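Local coordinates for putative aspartyl-tRNA synthetase (Leishmania major, PDB 6OD8) that probably catalyses the ATP-dependent joining of L-aspartate to tRNA(Asp), releasing AMP and diphosphate, as a class II aminoacyl-tRNA synthetase, at the interface of chains A and B. Coordinates in Å, arbitrary orientation; residue numbers count along the deposited sequence, not the author numbering. Chains: chain A/B, Putative aspartyl-tRNA synthetase.

Contact 1 to contact 4 sample a single two-fold interface, so each recurs with the chains exchanged. Contacts 2 and 3, about 20 Å apart between the centres of their C-alpha atoms, both use strands 289-297 and 310-319, from chain B in contact 2 and from chain A in contact 3. Contacts 1 and 4 are also about 20 Å apart; there chain B brings an N-terminal stretch and its OB-fold domain against the catalytic domain of chain A. Distances of 31 to 35 Å separate the two pairs, indicating a dimer joined through its catalytic cores and, at the periphery, by the N-terminal parts of one subunit resting on the catalytic domain of the other.

Contact 1: the interface of chains A and B. Residues chain A 461-464, 471, 487; chain B 62-65.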
loop_
_atom_site.group_PDB
_atom_site.type_symbol
_atom_site.label_atom_id
_atom_site.label_comp_id
_atom_site.label_asym_id
_atom_site.label_seq_id
_atom_site.Cartn_x
_atom_site.Cartn_y
_atom_site.Cartn_z
ATOM N N MET A 461 0.432 5.207 27.303
ATOM C CA MET A 461 -0.294 5.104 28.571
ATOM C C MET A 461 0.547 4.397 29.626
ATOM O O MET A 461 1.096 3.321 29.371
ATOM C CB MET A 461 -1.616 4.350 28.373
ATOM C CG MET A 461 -2.505 4.272 29.639
ATOM S SD MET A 461 -3.324 5.821 30.026
ATOM C CE MET A 461 -4.703 5.751 28.840
ATOM N N GLU A 462 0.651 5.007 30.817
ATOM C CA GLU A 462 1.372 4.395 31.931
ATOM C C GLU A 462 0.514 3.329 32.630
ATOM O O GLU A 462 -0.718 3.367 32.597
ATOM C CB GLU A 462 1.798 5.473 32.942
ATOM C CG GLU A 462 2.898 6.401 32.408
ATOM C CD GLU A 462 2.952 7.751 33.119
ATOM O OE1 GLU A 462 2.248 7.933 34.140
ATOM O OE2 GLU A 462 3.705 8.638 32.652
ATOM N N CYS A 463 1.181 2.365 33.279
ATOM C CA CYS A 463 0.450 1.384 34.079
ATOM C C CYS A 463 -0.130 2.056 35.319
ATOM O O CYS A 463 0.571 2.783 36.030
ATOM C CB CYS A 463 1.348 0.221 34.508
ATOM S SG CYS A 463 2.182 -0.573 33.139
ATOM N N LYS A 464 -1.410 1.782 35.580
ATOM C CA LYS A 464 -2.090 2.339 36.747
ATOM C C LYS A 464 -1.429 1.902 38.050
ATOM O O LYS A 464 -1.313 2.696 38.995
ATOM C CB LYS A 464 -3.552 1.901 36.748
ATOM C CG LYS A 464 -4.389 2.649 37.781
ATOM C CD LYS A 464 -5.854 2.575 37.478
ATOM C CE LYS A 464 -6.583 3.721 38.154
ATOM N NZ LYS A 464 -6.364 3.693 39.624
ATOM N N ASN A 471 1.905 0.607 29.441
ATOM C CA ASN A 471 1.085 -0.377 28.751
ATOM C C ASN A 471 1.620 -0.527 27.330
ATOM O O ASN A 471 1.003 -0.093 26.360
ATOM C CB ASN A 471 -0.368 0.078 28.734
ATOM C CG ASN A 471 -0.986 0.097 30.106
ATOM O OD1 ASN A 471 -0.533 -0.614 30.999
ATOM N ND2 ASN A 471 -2.041 0.899 30.280
ATOM N N GLN A 487 -0.881 0.891 24.254
ATOM C CA GLN A 487 -2.043 1.744 24.454
ATOM C C GLN A 487 -1.615 3.209 24.466
ATOM O O GLN A 487 -0.636 3.586 25.132
ATOM C CB GLN A 487 -2.751 1.401 25.776
ATOM C CG GLN A 487 -3.981 2.274 26.009
ATOM C CD GLN A 487 -4.700 2.009 27.340
ATOM O OE1 GLN A 487 -4.224 1.254 28.196
ATOM N NE2 GLN A 487 -5.873 2.617 27.501
ATOM N N MET B 62 -10.814 5.811 33.869
ATOM C CA MET B 62 -10.181 5.836 32.559
ATOM C C MET B 62 -9.731 4.438 32.178
ATOM O O MET B 62 -9.158 3.724 33.005
ATOM C CB MET B 62 -8.982 6.781 32.573
ATOM C CG MET B 62 -8.340 6.925 31.208
ATOM S SD MET B 62 -6.878 7.944 31.293
ATOM C CE MET B 62 -5.855 6.996 32.422
ATOM N N VAL B 63 -10.024 4.041 30.933
ATOM C CA VAL B 63 -9.635 2.722 30.449
ATOM C C VAL B 63 -8.118 2.647 30.409
ATOM O O VAL B 63 -7.467 3.390 29.664
ATOM C CB VAL B 63 -10.250 2.457 29.068
ATOM C CG1 VAL B 63 -9.711 1.138 28.505
ATOM C CG2 VAL B 63 -11.762 2.446 29.174
ATOM N N GLN B 64 -7.536 1.766 31.240
ATOM C CA GLN B 64 -6.093 1.826 31.446
ATOM C C GLN B 64 -5.470 0.432 31.498
ATOM O O GLN B 64 -4.467 0.229 32.193
ATOM C CB GLN B 64 -5.771 2.619 32.725
ATOM C CG GLN B 64 -4.357 3.163 32.803
ATOM C CD GLN B 64 -4.180 4.153 33.924
ATOM O OE1 GLN B 64 -5.133 4.479 34.637
ATOM N NE2 GLN B 64 -2.952 4.638 34.096
ATOM N N SER B 65 -6.048 -0.538 30.776
ATOM C CA SER B 65 -5.509 -1.905 30.703
ATOM C C SER B 65 -5.338 -2.514 32.096
ATOM O O SER B 65 -4.285 -3.050 32.440
ATOM C CB SER B 65 -4.176 -1.940 29.948
ATOM O OG SER B 65 -4.323 -1.519 28.620
HETATM O O HOH W 1 -2.620 -0.305 34.040
HETATM O O HOH W 2 -1.404 -2.969 32.341
#
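B:Gln64 lays its side chain between A:Met461 and A:Lys464, crossing both at about a right angle, while its neighbours are held by A:Gln487. This is the packed part of the contact, where an N-terminal stretch of chain B lies on the catalytic domain of chain A. CG of B:Gln64 is anti to the backbone N (chi1 -160°) and the chain is extended beyond it, which carries the amide to the backbone of A:Glu462. There NE2 of B:Gln64 gives a nearly straight bond to the carbonyl O of A:Glu462 (3.0 Å, 166° at H); the acceptor lies in the amide plane, but the donor sits above the carbonyl plane. The other amide atom, OE1, rests against the aliphatic stem of A:Lys464, 3.5 Å from its CD. Beside this, the A:Met461 and B:Met62 thioethers meet tip to tip, SD of the first 3.7 Å from CE of the second. Both ends of the A:Gln487 amide are used: NE2 donates to B:Val63 O at 2.8 Å, and OE1 accepts from the hydroxyl OG of B:Ser65 at the same 2.8 Å.

The looser side is bridged by water and a weak bond from A:Asn471 ND2 to B:Gln64 O. Water 2 joins A:Asn471 OD1 to the carbonyl of B:Ser65. Water 1 lies 2.9 Å from A:Lys464 N and 2.7 Å from B:Gln64 O.

Contact 2: the interface of chains A and B. Residues chain A 247-248, 262, 264, 271; chain B 260, 271, 297, 310.
With CG anti to the backbone N (chi1 174°) and an extended chain beyond it, B:Glu310 brings its carboxylate to two successive backbone N-H groups, those of A:Lys247 and A:Ile248. OE1 takes the first through its syn lone pair, 2.6 Å from A:Lys247 N and almost straight at 175°. OE2 takes the second, 3.0 Å from A:Ile248 N, likewise on the syn side but somewhat out of the carboxylate plane. Two bonds to successive N-H groups fix the rotation of the carboxylate. The ammonium of A:Lys247 takes no direct part: NZ is 6.1 Å from B:Glu310 OE1, although the opposite charge nearby may still favour the carboxylate.

A:Ile248 places CG1 beside its backbone N (chi1 -65°), directing CD1 to the B:Phe297 ring, 3.7 Å from CD1 of that ring, as the two side chains slide past each other in opposite directions. From its own chain, B:Leu271 sets CD1 over the centre of a B:Phe297 face, 3.9 Å above the plane. The same residue approaches its symmetry mate, CD2 of A:Leu271 being 4.2 Å from CD2 of B:Leu271. Farther along, A:Tyr264 and B:Phe260 lie side by side and point the same way, with CD1 of the tyrosine 3.5 Å from CE1 of the phenylalanine.

The site couples short strand 248-249 of one subunit to strand 310-319 of the other, contributing to the catalytic-domain core of the dimer expected for a class II synthetase.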
loop_
_atom_site.group_PDB
_atom_site.type_symbol
_atom_site.label_atom_id
_atom_site.label_comp_id
_atom_site.label_asym_id
_atom_site.label_seq_id
_atom_site.Cartn_x
_atom_site.Cartn_y
_atom_site.Cartn_z
ATOM N N LYS A 247 2.499 12.956 4.246
ATOM C CA LYS A 247 3.899 12.911 4.624
ATOM C C LYS A 247 4.489 14.298 4.791
ATOM O O LYS A 247 5.494 14.443 5.501
ATOM C CB LYS A 247 4.697 12.099 3.586
ATOM C CG LYS A 247 4.018 10.775 3.198
ATOM C CD LYS A 247 3.645 9.933 4.431
ATOM C CE LYS A 247 2.649 8.789 4.122
ATOM N NZ LYS A 247 2.117 8.197 5.438
ATOM N N ILE A 248 3.854 15.323 4.225
ATOM C CA ILE A 248 4.239 16.713 4.486
ATOM C C ILE A 248 3.490 17.209 5.720
ATOM O O ILE A 248 2.265 17.096 5.801
ATOM C CB ILE A 248 3.953 17.602 3.265
ATOM C CG1 ILE A 248 4.851 17.158 2.103
ATOM C CG2 ILE A 248 4.193 19.075 3.615
ATOM C CD1 ILE A 248 4.649 17.943 0.817
ATOM N N LEU A 262 11.633 21.151 4.141
ATOM C CA LEU A 262 11.478 21.382 2.712
ATOM C C LEU A 262 10.896 22.764 2.473
ATOM O O LEU A 262 10.189 23.310 3.326
ATOM C CB LEU A 262 10.603 20.309 2.074
ATOM C CG LEU A 262 9.199 20.168 2.628
ATOM C CD1 LEU A 262 8.180 20.128 1.467
ATOM C CD2 LEU A 262 9.107 18.905 3.481
ATOM N N TYR A 264 8.235 25.008 0.968
ATOM C CA TYR A 264 6.828 24.726 0.672
ATOM C C TYR A 264 6.204 26.051 0.273
ATOM O O TYR A 264 5.630 26.746 1.109
ATOM C CB TYR A 264 6.105 24.088 1.853
ATOM C CG TYR A 264 4.751 23.489 1.473
ATOM C CD1 TYR A 264 4.663 22.235 0.870
ATOM C CD2 TYR A 264 3.562 24.202 1.684
ATOM C CE1 TYR A 264 3.424 21.704 0.504
ATOM C CE2 TYR A 264 2.327 23.668 1.338
ATOM C CZ TYR A 264 2.267 22.419 0.750
ATOM O OH TYR A 264 1.043 21.890 0.426
ATOM N N LEU A 271 8.980 16.628 6.701
ATOM C CA LEU A 271 8.534 15.280 6.388
ATOM C C LEU A 271 8.236 14.521 7.672
ATOM O O LEU A 271 9.013 14.566 8.638
ATOM C CB LEU A 271 9.576 14.518 5.559
ATOM C CG LEU A 271 9.825 14.993 4.136
ATOM C CD1 LEU A 271 10.932 14.129 3.488
ATOM C CD2 LEU A 271 8.536 14.906 3.322
ATOM N N PHE B 260 9.783 20.206 -5.021
ATOM C CA PHE B 260 9.859 20.492 -3.591
ATOM C C PHE B 260 11.285 20.198 -3.137
ATOM O O PHE B 260 11.682 19.030 -3.049
ATOM C CB PHE B 260 8.865 19.637 -2.806
ATOM C CG PHE B 260 7.444 20.130 -2.859
ATOM C CD1 PHE B 260 7.114 21.398 -2.415
ATOM C CD2 PHE B 260 6.443 19.310 -3.309
ATOM C CE1 PHE B 260 5.803 21.842 -2.451
ATOM C CE2 PHE B 260 5.130 19.741 -3.356
ATOM C CZ PHE B 260 4.806 21.005 -2.928
ATOM N N LEU B 271 11.513 16.051 -3.645
ATOM C CA LEU B 271 10.454 15.060 -3.546
ATOM C C LEU B 271 10.022 14.614 -4.940
ATOM O O LEU B 271 9.857 15.439 -5.843
ATOM C CB LEU B 271 9.252 15.629 -2.797
ATOM C CG LEU B 271 9.497 15.898 -1.309
ATOM C CD1 LEU B 271 8.207 16.398 -0.674
ATOM C CD2 LEU B 271 9.968 14.585 -0.649
ATOM N N PHE B 297 3.717 14.018 -5.209
ATOM C CA PHE B 297 3.827 15.421 -4.816
ATOM C C PHE B 297 3.873 16.259 -6.081
ATOM O O PHE B 297 4.624 15.934 -7.005
ATOM C CB PHE B 297 5.085 15.668 -3.983
ATOM C CG PHE B 297 5.176 14.808 -2.772
ATOM C CD1 PHE B 297 4.534 15.173 -1.598
ATOM C CD2 PHE B 297 5.865 13.601 -2.816
ATOM C CE1 PHE B 297 4.616 14.379 -0.465
ATOM C CE2 PHE B 297 5.938 12.786 -1.702
ATOM C CZ PHE B 297 5.304 13.166 -0.509
ATOM N N GLU B 310 -0.164 17.190 -2.399
ATOM C CA GLU B 310 0.273 15.844 -2.068
ATOM C C GLU B 310 -0.948 14.947 -2.213
ATOM O O GLU B 310 -2.036 15.312 -1.751
ATOM C CB GLU B 310 0.860 15.775 -0.621
ATOM C CG GLU B 310 1.182 14.339 -0.195
ATOM C CD GLU B 310 1.660 14.190 1.265
ATOM O OE1 GLU B 310 1.735 13.023 1.726
ATOM O OE2 GLU B 310 1.964 15.215 1.927
#

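Contact 3: the interface of chains A and B. Residues chain A 224, 228, 293, 312, 530, 548; chain B 242-244.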
loop_
_atom_site.group_PDB
_atom_site.type_symbol
_atom_site.label_atom_id
_atom_site.label_comp_id
_atom_site.label_asym_id
_atom_site.label_seq_id
_atom_site.Cartn_x
_atom_site.Cartn_y
_atom_site.Cartn_z
ATOM N N GLN A 224 9.621 -9.304 -0.365
ATOM C CA GLN A 224 9.160 -8.030 0.174
ATOM C C GLN A 224 7.728 -7.732 -0.264
ATOM O O GLN A 224 6.893 -7.292 0.542
ATOM C CB GLN A 224 10.099 -6.900 -0.261
ATOM C CG GLN A 224 9.916 -5.601 0.566
ATOM C CD GLN A 224 10.220 -4.349 -0.252
ATOM O OE1 GLN A 224 9.401 -3.911 -1.058
ATOM N NE2 GLN A 224 11.402 -3.797 -0.068
ATOM N N CYS A 228 4.143 -7.285 2.244
ATOM C CA CYS A 228 3.072 -6.288 2.108
ATOM C C CYS A 228 1.725 -6.951 1.847
ATOM O O CYS A 228 0.710 -6.605 2.460
ATOM C CB CYS A 228 3.395 -5.305 0.968
ATOM S SG CYS A 228 4.803 -4.218 1.317
ATOM N N VAL A 293 0.261 1.693 4.749
ATOM C CA VAL A 293 1.528 1.226 4.194
ATOM C C VAL A 293 2.094 2.397 3.412
ATOM O O VAL A 293 1.474 2.843 2.447
ATOM C CB VAL A 293 1.353 -0.000 3.280
ATOM C CG1 VAL A 293 2.721 -0.434 2.685
ATOM C CG2 VAL A 293 0.695 -1.145 4.020
ATOM N N VAL A 312 9.881 2.124 4.575
ATOM C CA VAL A 312 8.453 1.874 4.418
ATOM C C VAL A 312 7.918 1.355 5.738
ATOM O O VAL A 312 8.448 0.377 6.289
ATOM C CB VAL A 312 8.145 0.863 3.296
ATOM C CG1 VAL A 312 6.635 0.555 3.291
ATOM C CG2 VAL A 312 8.645 1.381 1.921
ATOM N N LEU A 530 9.251 -2.288 6.968
ATOM C CA LEU A 530 9.114 -3.354 5.973
ATOM C C LEU A 530 10.472 -3.947 5.597
ATOM O O LEU A 530 10.652 -5.170 5.615
ATOM C CB LEU A 530 8.406 -2.807 4.725
ATOM C CG LEU A 530 8.480 -3.722 3.488
ATOM C CD1 LEU A 530 7.689 -4.971 3.737
ATOM C CD2 LEU A 530 7.956 -2.969 2.239
ATOM N N LEU A 548 14.783 -1.269 -2.362
ATOM C CA LEU A 548 15.005 -1.326 -3.804
ATOM C C LEU A 548 16.043 -0.300 -4.254
ATOM O O LEU A 548 16.998 -0.637 -4.958
ATOM C CB LEU A 548 13.663 -1.115 -4.514
ATOM C CG LEU A 548 13.296 -1.702 -5.857
ATOM C CD1 LEU A 548 13.707 -3.159 -5.973
ATOM C CD2 LEU A 548 11.762 -1.510 -6.083
ATOM N N GLU B 242 4.399 -5.936 -6.139
ATOM C CA GLU B 242 4.403 -4.615 -5.506
ATOM C C GLU B 242 5.832 -4.106 -5.297
ATOM O O GLU B 242 6.705 -4.845 -4.825
ATOM C CB GLU B 242 3.677 -4.669 -4.151
ATOM C CG GLU B 242 3.609 -3.250 -3.520
ATOM C CD GLU B 242 2.684 -3.162 -2.319
ATOM O OE1 GLU B 242 2.110 -4.191 -1.917
ATOM O OE2 GLU B 242 2.549 -2.057 -1.753
ATOM N N ILE B 243 6.068 -2.823 -5.591
ATOM C CA ILE B 243 7.369 -2.218 -5.316
ATOM C C ILE B 243 7.175 -0.991 -4.437
ATOM O O ILE B 243 6.091 -0.405 -4.365
ATOM C CB ILE B 243 8.158 -1.826 -6.588
ATOM C CG1 ILE B 243 7.468 -0.671 -7.335
ATOM C CG2 ILE B 243 8.433 -3.083 -7.493
ATOM C CD1 ILE B 243 8.241 -0.213 -8.619
ATOM N N HIS B 244 8.258 -0.615 -3.760
ATOM C CA HIS B 244 8.321 0.627 -2.989
ATOM C C HIS B 244 9.575 1.356 -3.422
ATOM O O HIS B 244 10.687 0.871 -3.202
ATOM C CB HIS B 244 8.319 0.347 -1.481
ATOM C CG HIS B 244 6.992 -0.144 -1.003
ATOM N ND1 HIS B 244 6.671 -1.486 -0.945
ATOM C CD2 HIS B 244 5.870 0.529 -0.679
ATOM C CE1 HIS B 244 5.417 -1.615 -0.548
ATOM N NE2 HIS B 244 4.910 -0.405 -0.377
HETATM O O HOH W 3 11.934 -1.118 -1.402
HETATM O O HOH W 4 10.141 -2.851 -3.419
HETATM O O HOH W 5 6.838 -4.588 -1.873
#
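B:His244 inserts its imidazole among A:Cys228, A:Val293, A:Val312 and A:Leu530, and the partner hides 97 Å² of it, far more than of any other residue here. The direct contacts are apolar or van der Waals in kind. CG of B:His244 stands beside the backbone N (chi1 -71°), swinging the ring into chain A until CE1 comes 3.3 Å from the thiol SG of A:Cys228. A:Val312 contributes both branches: CG2 packs on B:His244 CB at 3.6 Å, while CG1 lies over one ring face, offset toward the rim. CD2 of A:Leu530 approaches ND1, and CG1 of A:Val293 is 3.8 Å from NE2. Outside this pocket, A:Leu548 CD2 touches B:Ile243 CB at 3.7 Å.

Polar links pass through water, since no nitrogen or oxygen of one chain is within bonding reach of the other. A:Gln224, its chain bent at chi2 (-149°), works through both ends of its amide. OE1 contacts water 4, at 2.7 Å, and water 5; the former continues to B:His244 N, the latter to the carbonyl of B:Glu242 and, at 3.2 Å, to B:His244 ND1. NE2 of A:Gln224 lies 3.0 Å from water 3, which also meets A:Leu548 N and B:His244 O.

In the fold, the histidine follows strand 241-242 of class II motif 1 in chain B and enters between helix 215-237, strands 289-297 and 310-319, and the start of helix 530-538 in chain A.

Contact 4: the interface of chains A and B. Residues chain A 284, 286, 518-519, 521; chain B 94, 110, 112, 142, 213.
B:Arg94, on strand 88-95 of the OB-fold domain, reaches A:Asp286 in the class II catalytic domain of the partner. Its CB lies over one face of the B:Arg110 guanidinium, toward the rim. CG, anti to the carbonyl carbon (chi1 -69°), faces the A:Asp286 carboxylate and, on another flank, CZ2 of A:Trp521. CD comes 3.7 Å from A:Asp286 OD2. NE then donates to the syn lone pair of A:Asp286 OD1 at 2.7 Å (163° at H), and this salt bridge is reinforced side-on by NH2 to the same oxygen at 3.1 Å. At the tip, NH1 and NH2 of B:Arg94 grip the carbonyl O of A:Gly519 end-on from one face of its plane, B:Arg94 NH1 at 3.0 Å.

B:Ile142 CD1 lies over the centre of this guanidinium, and also over the A:Trp521 ring, 3.6 Å from its CE2. Against the opposite guanidinium face rests B:Arg213, whose NE and NH2 both donate to A:Gln284 O while NH1 reaches A:Leu518 O. Two further donors hold the carboxylate: A:Trp521 NE1 meets OD1 of A:Asp286 at 2.9 Å from above its plane, and B:Arg110 NH2 makes a salt bridge to OD2 of A:Asp286 at 3.0 Å.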
loop_
_atom_site.group_PDB
_atom_site.type_symbol
_atom_site.label_atom_id
_atom_site.label_comp_id
_atom_site.label_asym_id
_atom_site.label_seq_id
_atom_site.Cartn_x
_atom_site.Cartn_y
_atom_site.Cartn_z
ATOM N N GLN A 284 -10.473 8.876 16.097
ATOM C CA GLN A 284 -11.406 9.815 16.707
ATOM C C GLN A 284 -12.450 10.327 15.721
ATOM O O GLN A 284 -13.365 11.049 16.135
ATOM C CB GLN A 284 -10.633 10.989 17.336
ATOM C CG GLN A 284 -9.439 10.551 18.224
ATOM C CD GLN A 284 -9.679 9.280 19.037
ATOM O OE1 GLN A 284 -10.754 9.074 19.590
ATOM N NE2 GLN A 284 -8.668 8.422 19.104
ATOM N N ASP A 286 -14.166 8.045 14.276
ATOM C CA ASP A 286 -14.981 6.838 14.467
ATOM C C ASP A 286 -14.635 5.712 13.500
ATOM O O ASP A 286 -15.395 4.738 13.404
ATOM C CB ASP A 286 -16.488 7.133 14.398
ATOM C CG ASP A 286 -16.957 8.013 15.568
ATOM O OD1 ASP A 286 -16.178 8.151 16.527
ATOM O OD2 ASP A 286 -18.074 8.579 15.518
ATOM N N LEU A 518 -13.162 15.975 21.816
ATOM C CA LEU A 518 -14.580 15.875 21.457
ATOM C C LEU A 518 -15.079 14.440 21.614
ATOM O O LEU A 518 -15.826 13.919 20.777
ATOM C CB LEU A 518 -14.814 16.364 20.025
ATOM C CG LEU A 518 -14.266 17.761 19.699
ATOM C CD1 LEU A 518 -14.519 18.117 18.236
ATOM C CD2 LEU A 518 -14.855 18.826 20.630
ATOM N N GLY A 519 -14.663 13.799 22.697
ATOM C CA GLY A 519 -14.905 12.394 22.935
ATOM C C GLY A 519 -13.854 11.561 22.236
ATOM O O GLY A 519 -13.640 11.723 21.025
ATOM N N TRP A 521 -12.006 7.522 21.757
ATOM C CA TRP A 521 -11.999 6.074 22.002
ATOM C C TRP A 521 -10.669 5.638 22.623
ATOM O O TRP A 521 -9.608 6.051 22.153
ATOM C CB TRP A 521 -12.192 5.306 20.683
ATOM C CG TRP A 521 -13.449 5.600 19.943
ATOM C CD1 TRP A 521 -13.624 6.524 18.967
ATOM C CD2 TRP A 521 -14.706 4.913 20.080
ATOM N NE1 TRP A 521 -14.932 6.487 18.488
ATOM C CE2 TRP A 521 -15.606 5.488 19.142
ATOM C CE3 TRP A 521 -15.149 3.842 20.870
ATOM C CZ2 TRP A 521 -16.940 5.060 19.013
ATOM C CZ3 TRP A 521 -16.482 3.409 20.723
ATOM C CH2 TRP A 521 -17.351 4.025 19.817
ATOM N N ARG B 94 -21.018 6.610 20.754
ATOM C CA ARG B 94 -21.063 8.057 20.887
ATOM C C ARG B 94 -22.469 8.518 21.187
ATOM O O ARG B 94 -23.439 7.962 20.670
ATOM C CB ARG B 94 -20.613 8.749 19.610
ATOM C CG ARG B 94 -19.184 8.588 19.336
ATOM C CD ARG B 94 -18.609 9.887 18.888
ATOM N NE ARG B 94 -17.222 9.710 18.496
ATOM C CZ ARG B 94 -16.213 10.304 19.104
ATOM N NH1 ARG B 94 -16.444 11.139 20.109
ATOM N NH2 ARG B 94 -14.989 10.100 18.667
ATOM N N ARG B 110 -24.479 6.214 18.534
ATOM C CA ARG B 110 -23.941 6.156 17.186
ATOM C C ARG B 110 -22.529 5.584 17.222
ATOM O O ARG B 110 -21.775 5.771 18.186
ATOM C CB ARG B 110 -23.940 7.551 16.553
ATOM C CG ARG B 110 -23.210 7.657 15.261
ATOM C CD ARG B 110 -22.922 9.105 14.917
ATOM N NE ARG B 110 -21.556 9.502 15.259
ATOM C CZ ARG B 110 -21.250 10.552 16.018
ATOM N NH1 ARG B 110 -22.209 11.327 16.528
ATOM N NH2 ARG B 110 -19.980 10.837 16.246
ATOM N N GLY B 112 -20.194 5.463 13.838
ATOM C CA GLY B 112 -20.056 5.554 12.388
ATOM C C GLY B 112 -21.424 5.532 11.741
ATOM O O GLY B 112 -22.312 6.324 12.089
ATOM N N ILE B 142 -18.300 9.592 24.651
ATOM C CA ILE B 142 -18.314 8.138 24.500
ATOM C C ILE B 142 -18.842 7.551 25.800
ATOM O O ILE B 142 -18.323 7.882 26.880
ATOM C CB ILE B 142 -16.908 7.591 24.193
ATOM C CG1 ILE B 142 -16.282 8.314 22.992
ATOM C CG2 ILE B 142 -16.961 6.073 23.970
ATOM C CD1 ILE B 142 -16.711 7.769 21.655
ATOM N N ARG B 213 -16.928 11.851 11.175
ATOM C CA ARG B 213 -18.027 11.145 11.810
ATOM C C ARG B 213 -19.323 11.227 11.020
ATOM O O ARG B 213 -20.247 10.473 11.329
ATOM C CB ARG B 213 -18.250 11.699 13.223
ATOM C CG ARG B 213 -16.975 11.698 14.030
ATOM C CD ARG B 213 -17.178 12.360 15.402
ATOM N NE ARG B 213 -15.875 12.556 16.018
ATOM C CZ ARG B 213 -15.662 13.197 17.159
ATOM N NH1 ARG B 213 -16.688 13.702 17.841
ATOM N NH2 ARG B 213 -14.413 13.308 17.616
HETATM O O HOH W 6 -12.611 13.941 19.815
HETATM O O HOH W 7 -19.571 8.353 13.602
#